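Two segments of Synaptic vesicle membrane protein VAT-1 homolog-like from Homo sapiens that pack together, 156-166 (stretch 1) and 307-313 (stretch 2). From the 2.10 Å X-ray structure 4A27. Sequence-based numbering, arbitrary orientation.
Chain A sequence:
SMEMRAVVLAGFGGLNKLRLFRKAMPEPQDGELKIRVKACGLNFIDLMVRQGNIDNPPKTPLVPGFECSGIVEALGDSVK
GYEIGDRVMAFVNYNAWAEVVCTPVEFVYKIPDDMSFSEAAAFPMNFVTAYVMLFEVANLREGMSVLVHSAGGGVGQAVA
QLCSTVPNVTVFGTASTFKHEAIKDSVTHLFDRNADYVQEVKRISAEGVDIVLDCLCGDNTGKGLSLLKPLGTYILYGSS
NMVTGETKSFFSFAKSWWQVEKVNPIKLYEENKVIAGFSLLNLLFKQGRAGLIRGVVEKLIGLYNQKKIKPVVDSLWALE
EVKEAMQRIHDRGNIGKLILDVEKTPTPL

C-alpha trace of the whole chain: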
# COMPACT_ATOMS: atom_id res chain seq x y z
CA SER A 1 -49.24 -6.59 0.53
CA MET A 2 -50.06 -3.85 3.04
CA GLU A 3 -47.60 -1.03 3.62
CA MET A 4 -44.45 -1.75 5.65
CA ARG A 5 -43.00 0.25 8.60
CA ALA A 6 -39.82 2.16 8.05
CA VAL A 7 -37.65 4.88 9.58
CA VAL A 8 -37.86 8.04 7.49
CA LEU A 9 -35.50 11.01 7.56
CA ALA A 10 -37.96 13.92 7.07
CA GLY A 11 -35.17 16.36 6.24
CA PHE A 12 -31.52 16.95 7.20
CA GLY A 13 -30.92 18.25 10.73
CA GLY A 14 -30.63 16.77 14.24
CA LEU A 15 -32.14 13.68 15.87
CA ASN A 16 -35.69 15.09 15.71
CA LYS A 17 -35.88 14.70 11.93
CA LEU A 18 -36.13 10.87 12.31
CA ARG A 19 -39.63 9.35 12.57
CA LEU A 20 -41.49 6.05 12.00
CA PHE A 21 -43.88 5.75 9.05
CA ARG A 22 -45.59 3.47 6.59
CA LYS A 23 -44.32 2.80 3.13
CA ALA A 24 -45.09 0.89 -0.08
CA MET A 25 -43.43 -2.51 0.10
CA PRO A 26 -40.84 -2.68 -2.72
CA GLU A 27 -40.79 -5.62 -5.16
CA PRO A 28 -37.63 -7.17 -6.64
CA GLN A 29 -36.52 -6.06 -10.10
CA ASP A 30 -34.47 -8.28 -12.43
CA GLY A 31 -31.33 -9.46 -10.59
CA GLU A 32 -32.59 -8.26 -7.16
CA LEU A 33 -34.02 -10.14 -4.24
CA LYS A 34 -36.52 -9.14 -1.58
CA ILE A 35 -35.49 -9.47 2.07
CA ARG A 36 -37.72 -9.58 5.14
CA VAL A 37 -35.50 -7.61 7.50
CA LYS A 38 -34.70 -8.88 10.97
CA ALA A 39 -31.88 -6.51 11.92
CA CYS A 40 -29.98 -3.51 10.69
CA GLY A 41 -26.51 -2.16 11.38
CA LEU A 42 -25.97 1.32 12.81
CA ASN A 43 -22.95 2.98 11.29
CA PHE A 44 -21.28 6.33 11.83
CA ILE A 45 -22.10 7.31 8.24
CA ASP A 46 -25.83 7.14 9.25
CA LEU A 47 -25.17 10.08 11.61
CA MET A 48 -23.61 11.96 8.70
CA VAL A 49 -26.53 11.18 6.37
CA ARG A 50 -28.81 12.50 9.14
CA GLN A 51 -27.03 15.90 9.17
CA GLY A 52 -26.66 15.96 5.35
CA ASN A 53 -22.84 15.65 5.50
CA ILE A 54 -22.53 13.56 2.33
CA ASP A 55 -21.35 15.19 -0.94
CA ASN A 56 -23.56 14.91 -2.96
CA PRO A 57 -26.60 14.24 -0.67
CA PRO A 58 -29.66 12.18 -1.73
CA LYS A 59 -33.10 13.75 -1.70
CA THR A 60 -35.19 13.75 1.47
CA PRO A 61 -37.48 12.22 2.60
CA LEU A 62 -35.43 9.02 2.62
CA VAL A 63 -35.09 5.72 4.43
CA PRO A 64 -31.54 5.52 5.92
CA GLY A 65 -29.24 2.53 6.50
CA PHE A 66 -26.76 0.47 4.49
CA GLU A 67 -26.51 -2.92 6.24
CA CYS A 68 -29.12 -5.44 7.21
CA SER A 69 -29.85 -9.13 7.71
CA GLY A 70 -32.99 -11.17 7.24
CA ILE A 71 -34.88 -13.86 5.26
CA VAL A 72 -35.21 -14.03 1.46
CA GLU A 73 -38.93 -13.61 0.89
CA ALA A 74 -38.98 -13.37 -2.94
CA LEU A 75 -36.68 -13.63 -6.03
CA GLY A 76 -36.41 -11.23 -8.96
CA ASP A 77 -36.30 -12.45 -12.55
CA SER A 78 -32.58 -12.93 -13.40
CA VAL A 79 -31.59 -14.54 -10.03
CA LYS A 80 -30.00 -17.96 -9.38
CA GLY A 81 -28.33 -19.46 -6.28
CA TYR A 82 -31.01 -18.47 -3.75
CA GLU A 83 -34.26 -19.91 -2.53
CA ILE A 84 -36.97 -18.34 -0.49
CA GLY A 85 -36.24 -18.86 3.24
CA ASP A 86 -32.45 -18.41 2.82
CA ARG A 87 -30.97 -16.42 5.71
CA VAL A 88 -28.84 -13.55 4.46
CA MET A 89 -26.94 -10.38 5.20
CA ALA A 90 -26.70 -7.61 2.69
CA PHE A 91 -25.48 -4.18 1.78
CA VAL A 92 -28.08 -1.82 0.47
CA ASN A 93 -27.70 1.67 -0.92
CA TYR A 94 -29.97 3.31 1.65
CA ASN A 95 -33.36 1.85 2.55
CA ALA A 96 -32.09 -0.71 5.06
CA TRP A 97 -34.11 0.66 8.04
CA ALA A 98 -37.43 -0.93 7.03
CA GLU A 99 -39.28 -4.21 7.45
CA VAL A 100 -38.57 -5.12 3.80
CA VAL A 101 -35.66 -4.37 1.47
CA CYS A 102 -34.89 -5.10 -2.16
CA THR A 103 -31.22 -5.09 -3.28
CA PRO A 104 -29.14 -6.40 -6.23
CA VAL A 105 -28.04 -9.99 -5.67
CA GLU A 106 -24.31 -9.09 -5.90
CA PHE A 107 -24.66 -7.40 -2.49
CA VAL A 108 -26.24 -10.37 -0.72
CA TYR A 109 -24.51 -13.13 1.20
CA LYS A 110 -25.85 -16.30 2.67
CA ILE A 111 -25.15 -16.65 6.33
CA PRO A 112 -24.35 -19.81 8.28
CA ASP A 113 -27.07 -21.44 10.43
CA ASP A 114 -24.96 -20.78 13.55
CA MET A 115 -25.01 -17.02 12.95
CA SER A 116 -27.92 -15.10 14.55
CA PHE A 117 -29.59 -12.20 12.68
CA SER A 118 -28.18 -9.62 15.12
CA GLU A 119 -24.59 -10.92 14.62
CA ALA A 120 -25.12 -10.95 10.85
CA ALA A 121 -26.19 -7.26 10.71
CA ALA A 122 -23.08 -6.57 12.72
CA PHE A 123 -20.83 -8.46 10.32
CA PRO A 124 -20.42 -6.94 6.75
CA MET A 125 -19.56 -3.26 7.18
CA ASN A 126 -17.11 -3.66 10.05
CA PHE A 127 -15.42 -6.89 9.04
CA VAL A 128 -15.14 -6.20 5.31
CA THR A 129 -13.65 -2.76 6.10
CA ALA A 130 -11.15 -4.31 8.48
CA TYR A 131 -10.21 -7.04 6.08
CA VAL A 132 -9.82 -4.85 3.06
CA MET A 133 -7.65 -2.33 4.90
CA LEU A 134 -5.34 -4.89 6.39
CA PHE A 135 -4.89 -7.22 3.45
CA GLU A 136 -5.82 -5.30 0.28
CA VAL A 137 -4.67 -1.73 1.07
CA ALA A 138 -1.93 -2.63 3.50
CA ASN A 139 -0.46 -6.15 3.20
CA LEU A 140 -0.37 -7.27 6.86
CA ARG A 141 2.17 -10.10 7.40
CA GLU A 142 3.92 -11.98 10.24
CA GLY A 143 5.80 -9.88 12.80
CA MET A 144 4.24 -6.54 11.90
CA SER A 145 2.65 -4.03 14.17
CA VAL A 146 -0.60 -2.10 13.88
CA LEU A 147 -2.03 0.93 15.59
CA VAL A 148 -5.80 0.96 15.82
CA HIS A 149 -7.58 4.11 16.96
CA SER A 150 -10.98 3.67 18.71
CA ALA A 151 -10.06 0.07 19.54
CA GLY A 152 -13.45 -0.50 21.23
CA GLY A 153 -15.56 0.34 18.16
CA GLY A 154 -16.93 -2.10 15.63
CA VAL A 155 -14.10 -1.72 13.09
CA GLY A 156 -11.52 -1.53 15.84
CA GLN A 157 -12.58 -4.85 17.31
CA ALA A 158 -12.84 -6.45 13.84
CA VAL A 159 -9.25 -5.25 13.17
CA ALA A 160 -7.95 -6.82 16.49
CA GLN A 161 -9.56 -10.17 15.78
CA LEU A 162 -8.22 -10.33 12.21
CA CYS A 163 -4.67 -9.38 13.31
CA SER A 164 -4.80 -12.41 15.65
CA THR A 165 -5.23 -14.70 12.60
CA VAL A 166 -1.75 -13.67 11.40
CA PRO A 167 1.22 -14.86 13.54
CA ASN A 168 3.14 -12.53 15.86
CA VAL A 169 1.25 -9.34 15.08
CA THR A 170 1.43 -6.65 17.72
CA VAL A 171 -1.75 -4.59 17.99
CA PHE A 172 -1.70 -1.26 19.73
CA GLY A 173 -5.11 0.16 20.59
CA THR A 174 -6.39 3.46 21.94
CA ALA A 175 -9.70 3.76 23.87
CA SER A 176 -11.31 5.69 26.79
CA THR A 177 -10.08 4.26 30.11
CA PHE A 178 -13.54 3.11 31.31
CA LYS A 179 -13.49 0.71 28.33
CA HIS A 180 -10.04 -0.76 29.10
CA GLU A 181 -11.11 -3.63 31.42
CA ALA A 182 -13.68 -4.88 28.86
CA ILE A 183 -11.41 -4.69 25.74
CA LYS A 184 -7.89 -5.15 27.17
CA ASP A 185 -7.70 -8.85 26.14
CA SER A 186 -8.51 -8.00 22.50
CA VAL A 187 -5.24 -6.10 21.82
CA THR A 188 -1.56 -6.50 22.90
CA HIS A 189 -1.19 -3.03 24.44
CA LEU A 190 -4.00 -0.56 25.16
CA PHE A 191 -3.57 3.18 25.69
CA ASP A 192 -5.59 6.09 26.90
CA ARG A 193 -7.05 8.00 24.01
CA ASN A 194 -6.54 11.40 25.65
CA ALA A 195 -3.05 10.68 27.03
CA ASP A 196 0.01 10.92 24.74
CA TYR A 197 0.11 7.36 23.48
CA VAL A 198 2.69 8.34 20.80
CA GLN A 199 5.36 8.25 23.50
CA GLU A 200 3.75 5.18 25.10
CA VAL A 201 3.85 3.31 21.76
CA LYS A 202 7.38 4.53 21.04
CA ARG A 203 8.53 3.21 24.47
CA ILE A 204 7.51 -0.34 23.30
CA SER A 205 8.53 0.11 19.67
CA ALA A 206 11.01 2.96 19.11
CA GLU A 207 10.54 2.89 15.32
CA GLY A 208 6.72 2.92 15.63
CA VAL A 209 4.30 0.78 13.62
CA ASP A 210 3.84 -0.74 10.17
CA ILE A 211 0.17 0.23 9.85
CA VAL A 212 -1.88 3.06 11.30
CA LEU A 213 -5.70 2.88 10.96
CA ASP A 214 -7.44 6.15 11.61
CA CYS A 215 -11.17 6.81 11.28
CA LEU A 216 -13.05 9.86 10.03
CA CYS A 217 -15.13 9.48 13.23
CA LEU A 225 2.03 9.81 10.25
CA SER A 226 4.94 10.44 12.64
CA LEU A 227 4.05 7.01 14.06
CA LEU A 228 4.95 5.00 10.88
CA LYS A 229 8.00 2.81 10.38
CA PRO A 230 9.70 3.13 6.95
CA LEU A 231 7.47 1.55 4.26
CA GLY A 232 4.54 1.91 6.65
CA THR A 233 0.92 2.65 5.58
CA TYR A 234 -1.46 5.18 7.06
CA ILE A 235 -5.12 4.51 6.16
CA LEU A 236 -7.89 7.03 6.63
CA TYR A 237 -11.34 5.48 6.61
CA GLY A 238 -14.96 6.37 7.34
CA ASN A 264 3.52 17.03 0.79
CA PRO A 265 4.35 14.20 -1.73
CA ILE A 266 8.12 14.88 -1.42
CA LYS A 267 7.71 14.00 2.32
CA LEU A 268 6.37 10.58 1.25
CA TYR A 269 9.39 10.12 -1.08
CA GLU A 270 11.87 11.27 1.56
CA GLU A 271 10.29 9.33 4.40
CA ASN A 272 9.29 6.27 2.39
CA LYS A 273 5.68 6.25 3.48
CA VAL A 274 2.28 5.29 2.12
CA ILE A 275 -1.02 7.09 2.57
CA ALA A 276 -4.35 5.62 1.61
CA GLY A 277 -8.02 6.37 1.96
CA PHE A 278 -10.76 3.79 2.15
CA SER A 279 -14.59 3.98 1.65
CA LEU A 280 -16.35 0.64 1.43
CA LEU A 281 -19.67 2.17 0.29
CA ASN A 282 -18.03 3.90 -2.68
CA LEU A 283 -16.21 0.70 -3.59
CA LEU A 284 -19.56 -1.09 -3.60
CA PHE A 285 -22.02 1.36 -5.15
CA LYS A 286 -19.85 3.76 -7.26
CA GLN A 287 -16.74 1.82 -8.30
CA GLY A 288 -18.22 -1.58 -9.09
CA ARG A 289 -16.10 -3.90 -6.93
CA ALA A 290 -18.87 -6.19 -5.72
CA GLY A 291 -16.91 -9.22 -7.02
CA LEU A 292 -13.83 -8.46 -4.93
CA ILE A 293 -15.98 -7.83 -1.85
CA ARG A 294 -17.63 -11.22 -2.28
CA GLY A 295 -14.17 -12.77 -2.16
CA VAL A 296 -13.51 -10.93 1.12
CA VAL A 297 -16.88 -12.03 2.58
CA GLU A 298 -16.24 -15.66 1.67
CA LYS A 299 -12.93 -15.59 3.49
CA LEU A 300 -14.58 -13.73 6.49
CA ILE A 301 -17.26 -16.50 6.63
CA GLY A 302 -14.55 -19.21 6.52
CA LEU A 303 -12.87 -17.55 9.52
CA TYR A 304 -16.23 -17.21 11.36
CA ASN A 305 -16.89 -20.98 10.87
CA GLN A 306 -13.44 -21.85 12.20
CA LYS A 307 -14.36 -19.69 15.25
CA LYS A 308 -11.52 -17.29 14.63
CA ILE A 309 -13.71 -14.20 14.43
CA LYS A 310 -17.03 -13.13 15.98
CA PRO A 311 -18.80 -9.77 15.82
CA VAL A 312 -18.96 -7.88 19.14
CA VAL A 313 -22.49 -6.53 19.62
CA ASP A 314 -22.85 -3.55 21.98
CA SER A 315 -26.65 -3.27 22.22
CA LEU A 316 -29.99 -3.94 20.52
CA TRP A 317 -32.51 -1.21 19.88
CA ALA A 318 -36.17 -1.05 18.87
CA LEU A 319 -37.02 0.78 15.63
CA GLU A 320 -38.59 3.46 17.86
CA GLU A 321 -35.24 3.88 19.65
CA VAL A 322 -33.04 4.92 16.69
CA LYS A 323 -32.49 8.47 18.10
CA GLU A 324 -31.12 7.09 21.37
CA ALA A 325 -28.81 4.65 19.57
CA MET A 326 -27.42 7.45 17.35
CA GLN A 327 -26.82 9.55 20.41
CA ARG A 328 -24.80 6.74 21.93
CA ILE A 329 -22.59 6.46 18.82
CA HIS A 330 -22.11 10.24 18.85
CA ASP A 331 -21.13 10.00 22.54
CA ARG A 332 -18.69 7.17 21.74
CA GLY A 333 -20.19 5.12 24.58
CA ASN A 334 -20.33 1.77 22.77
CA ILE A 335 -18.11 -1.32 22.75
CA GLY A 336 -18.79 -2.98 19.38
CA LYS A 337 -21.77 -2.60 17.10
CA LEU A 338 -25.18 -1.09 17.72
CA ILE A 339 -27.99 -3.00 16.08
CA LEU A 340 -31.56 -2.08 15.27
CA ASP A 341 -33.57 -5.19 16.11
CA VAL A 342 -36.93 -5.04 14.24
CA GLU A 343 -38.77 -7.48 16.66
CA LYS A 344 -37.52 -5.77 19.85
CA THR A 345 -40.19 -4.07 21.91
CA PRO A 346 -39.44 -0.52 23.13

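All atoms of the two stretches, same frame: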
# COMPACT_ATOMS: atom_id res chain seq x y z
N GLY A 156 -12.64 -1.28 14.95
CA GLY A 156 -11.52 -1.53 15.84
C GLY A 156 -11.44 -2.95 16.37
O GLY A 156 -10.38 -3.56 16.36
N GLN A 157 -12.57 -3.49 16.82
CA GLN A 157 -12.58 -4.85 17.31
C GLN A 157 -12.43 -5.87 16.16
O GLN A 157 -11.81 -6.93 16.36
CB GLN A 157 -13.87 -5.14 18.09
CG GLN A 157 -13.89 -4.51 19.47
CD GLN A 157 -12.93 -5.18 20.42
OE1 GLN A 157 -13.18 -6.30 20.85
NE2 GLN A 157 -11.79 -4.50 20.72
N ALA A 158 -13.02 -5.58 15.00
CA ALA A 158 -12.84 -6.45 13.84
C ALA A 158 -11.35 -6.48 13.43
O ALA A 158 -10.80 -7.54 13.11
CB ALA A 158 -13.75 -6.00 12.65
N VAL A 159 -10.69 -5.33 13.46
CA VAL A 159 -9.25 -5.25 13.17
C VAL A 159 -8.41 -6.13 14.16
O VAL A 159 -7.53 -6.91 13.75
CB VAL A 159 -8.74 -3.77 13.15
CG1 VAL A 159 -7.20 -3.65 13.18
CG2 VAL A 159 -9.28 -2.94 11.92
N ALA A 160 -8.73 -6.05 15.46
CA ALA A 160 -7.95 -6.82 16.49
C ALA A 160 -8.11 -8.30 16.26
O ALA A 160 -7.16 -9.03 16.34
CB ALA A 160 -8.38 -6.47 17.91
N GLN A 161 -9.31 -8.74 15.94
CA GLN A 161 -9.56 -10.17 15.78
C GLN A 161 -8.84 -10.68 14.53
O GLN A 161 -8.32 -11.78 14.53
CB GLN A 161 -11.07 -10.42 15.62
CG GLN A 161 -11.83 -10.19 16.91
CD GLN A 161 -13.29 -10.50 16.79
OE1 GLN A 161 -13.69 -11.27 15.92
NE2 GLN A 161 -14.10 -9.94 17.69
N LEU A 162 -8.86 -9.90 13.44
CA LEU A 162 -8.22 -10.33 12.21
C LEU A 162 -6.69 -10.33 12.33
O LEU A 162 -6.05 -11.22 11.79
CB LEU A 162 -8.65 -9.48 11.01
CG LEU A 162 -10.05 -9.70 10.53
CD1 LEU A 162 -10.49 -8.56 9.56
CD2 LEU A 162 -10.07 -11.12 9.87
N CYS A 163 -6.12 -9.35 13.04
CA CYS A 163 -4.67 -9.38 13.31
C CYS A 163 -4.25 -10.69 14.02
O CYS A 163 -3.17 -11.23 13.75
CB CYS A 163 -4.25 -8.20 14.16
SG CYS A 163 -4.27 -6.60 13.26
N SER A 164 -5.11 -11.20 14.90
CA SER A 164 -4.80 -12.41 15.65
C SER A 164 -4.80 -13.65 14.77
O SER A 164 -4.33 -14.69 15.21
CB SER A 164 -5.74 -12.59 16.85
OG SER A 164 -7.03 -13.02 16.46
N THR A 165 -5.31 -13.56 13.55
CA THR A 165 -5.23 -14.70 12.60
C THR A 165 -3.88 -14.78 11.87
O THR A 165 -3.60 -15.77 11.20
CB THR A 165 -6.37 -14.69 11.53
OG1 THR A 165 -6.29 -13.49 10.72
CG2 THR A 165 -7.77 -14.81 12.19
N VAL A 166 -3.07 -13.73 11.99
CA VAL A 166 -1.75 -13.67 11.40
C VAL A 166 -0.70 -13.76 12.52
O VAL A 166 -0.77 -13.02 13.49
CB VAL A 166 -1.54 -12.34 10.67
CG1 VAL A 166 -0.07 -12.24 10.12
CG2 VAL A 166 -2.57 -12.20 9.54
N LYS A 307 -14.28 -20.32 13.92
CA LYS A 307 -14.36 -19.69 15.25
C LYS A 307 -13.18 -18.80 15.53
O LYS A 307 -12.83 -18.57 16.67
CB LYS A 307 -14.46 -20.74 16.38
CG LYS A 307 -15.44 -21.87 16.12
CD LYS A 307 -16.87 -21.37 16.19
CE LYS A 307 -17.85 -22.49 16.02
NZ LYS A 307 -19.23 -21.95 16.19
N LYS A 308 -12.60 -18.25 14.48
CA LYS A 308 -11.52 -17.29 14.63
C LYS A 308 -11.96 -15.84 14.71
O LYS A 308 -11.20 -15.01 15.14
CB LYS A 308 -10.52 -17.45 13.50
CG LYS A 308 -9.70 -18.77 13.67
CD LYS A 308 -8.99 -19.14 12.40
CE LYS A 308 -8.06 -20.40 12.60
NZ LYS A 308 -6.68 -19.97 12.96
N ILE A 309 -13.17 -15.54 14.26
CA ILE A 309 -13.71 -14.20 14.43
C ILE A 309 -15.18 -14.29 14.86
O ILE A 309 -15.84 -15.29 14.61
CB ILE A 309 -13.59 -13.34 13.15
CG1 ILE A 309 -14.37 -13.94 11.99
CG2 ILE A 309 -12.11 -13.06 12.71
CD1 ILE A 309 -14.55 -12.91 10.84
N LYS A 310 -15.68 -13.21 15.47
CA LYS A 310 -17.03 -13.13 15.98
C LYS A 310 -17.37 -11.65 16.25
O LYS A 310 -16.70 -10.98 17.04
CB LYS A 310 -17.16 -13.96 17.26
CG LYS A 310 -18.53 -13.90 17.93
CD LYS A 310 -18.65 -14.90 19.09
CE LYS A 310 -20.11 -15.24 19.43
NZ LYS A 310 -20.73 -16.20 18.46
N PRO A 311 -18.41 -11.15 15.61
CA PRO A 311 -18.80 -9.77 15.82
C PRO A 311 -19.13 -9.49 17.29
O PRO A 311 -19.67 -10.34 17.97
CB PRO A 311 -20.01 -9.60 14.90
CG PRO A 311 -20.08 -10.80 14.04
CD PRO A 311 -19.26 -11.86 14.63
N VAL A 312 -18.74 -8.31 17.76
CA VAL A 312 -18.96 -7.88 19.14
C VAL A 312 -20.14 -6.93 19.04
O VAL A 312 -20.05 -5.93 18.32
CB VAL A 312 -17.76 -7.09 19.71
CG1 VAL A 312 -18.11 -6.45 21.08
CG2 VAL A 312 -16.53 -8.02 19.90
N VAL A 313 -21.24 -7.29 19.68
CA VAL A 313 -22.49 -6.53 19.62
C VAL A 313 -22.62 -5.71 20.91
O VAL A 313 -22.58 -6.24 22.00
CB VAL A 313 -23.69 -7.42 19.42
CG1 VAL A 313 -24.98 -6.58 19.39
CG2 VAL A 313 -23.56 -8.25 18.10

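The contact joins the last turns of a helix in stretch 1 to an irregular, largely extended segment in stretch 2, burying 338 Å² in all. The two stretches run in opposite senses: the CA atoms of Gln157 and Val312 lie 7.3 Å apart, those of Thr165 and Lys308 7.1 Å, and the closest approach of the three pairings is between Gln161 CA and Ile309 CA, at 5.9 Å.

Gln161 covers the most surface and supplies both hydrogen bonds. Its side chain, m at chi1 and t at chi2, reaches out from the helix so that the carboxamide meets the peptide groups of Lys310. Lys310 N donates to Gln161 OE1 (2.8 Å, 166°), while Gln161 NE2 donates to Lys310 O (2.9 Å, 156°). One carboxamide thus serves both the N and the O of Lys310, whose CA-to-CB bond points away from stretch 1.

Ile309 lies beside this clamp, its CA 3.3 Å from Gln161 OE1, and its CG2 packs against Leu162 CD2 at 4.0 Å, an apolar contact between buried side chains. Val312 extends the contact toward the start of stretch 1, with CG2 3.8 Å from Gln161 NE2 and 3.9 Å from Gln157 OE1. At the other end, Thr165 CG2 meets Lys308 CB at 4.0 Å, while Thr165 OG1 donates to Leu162 O (2.5 Å), three residues back in its own stretch.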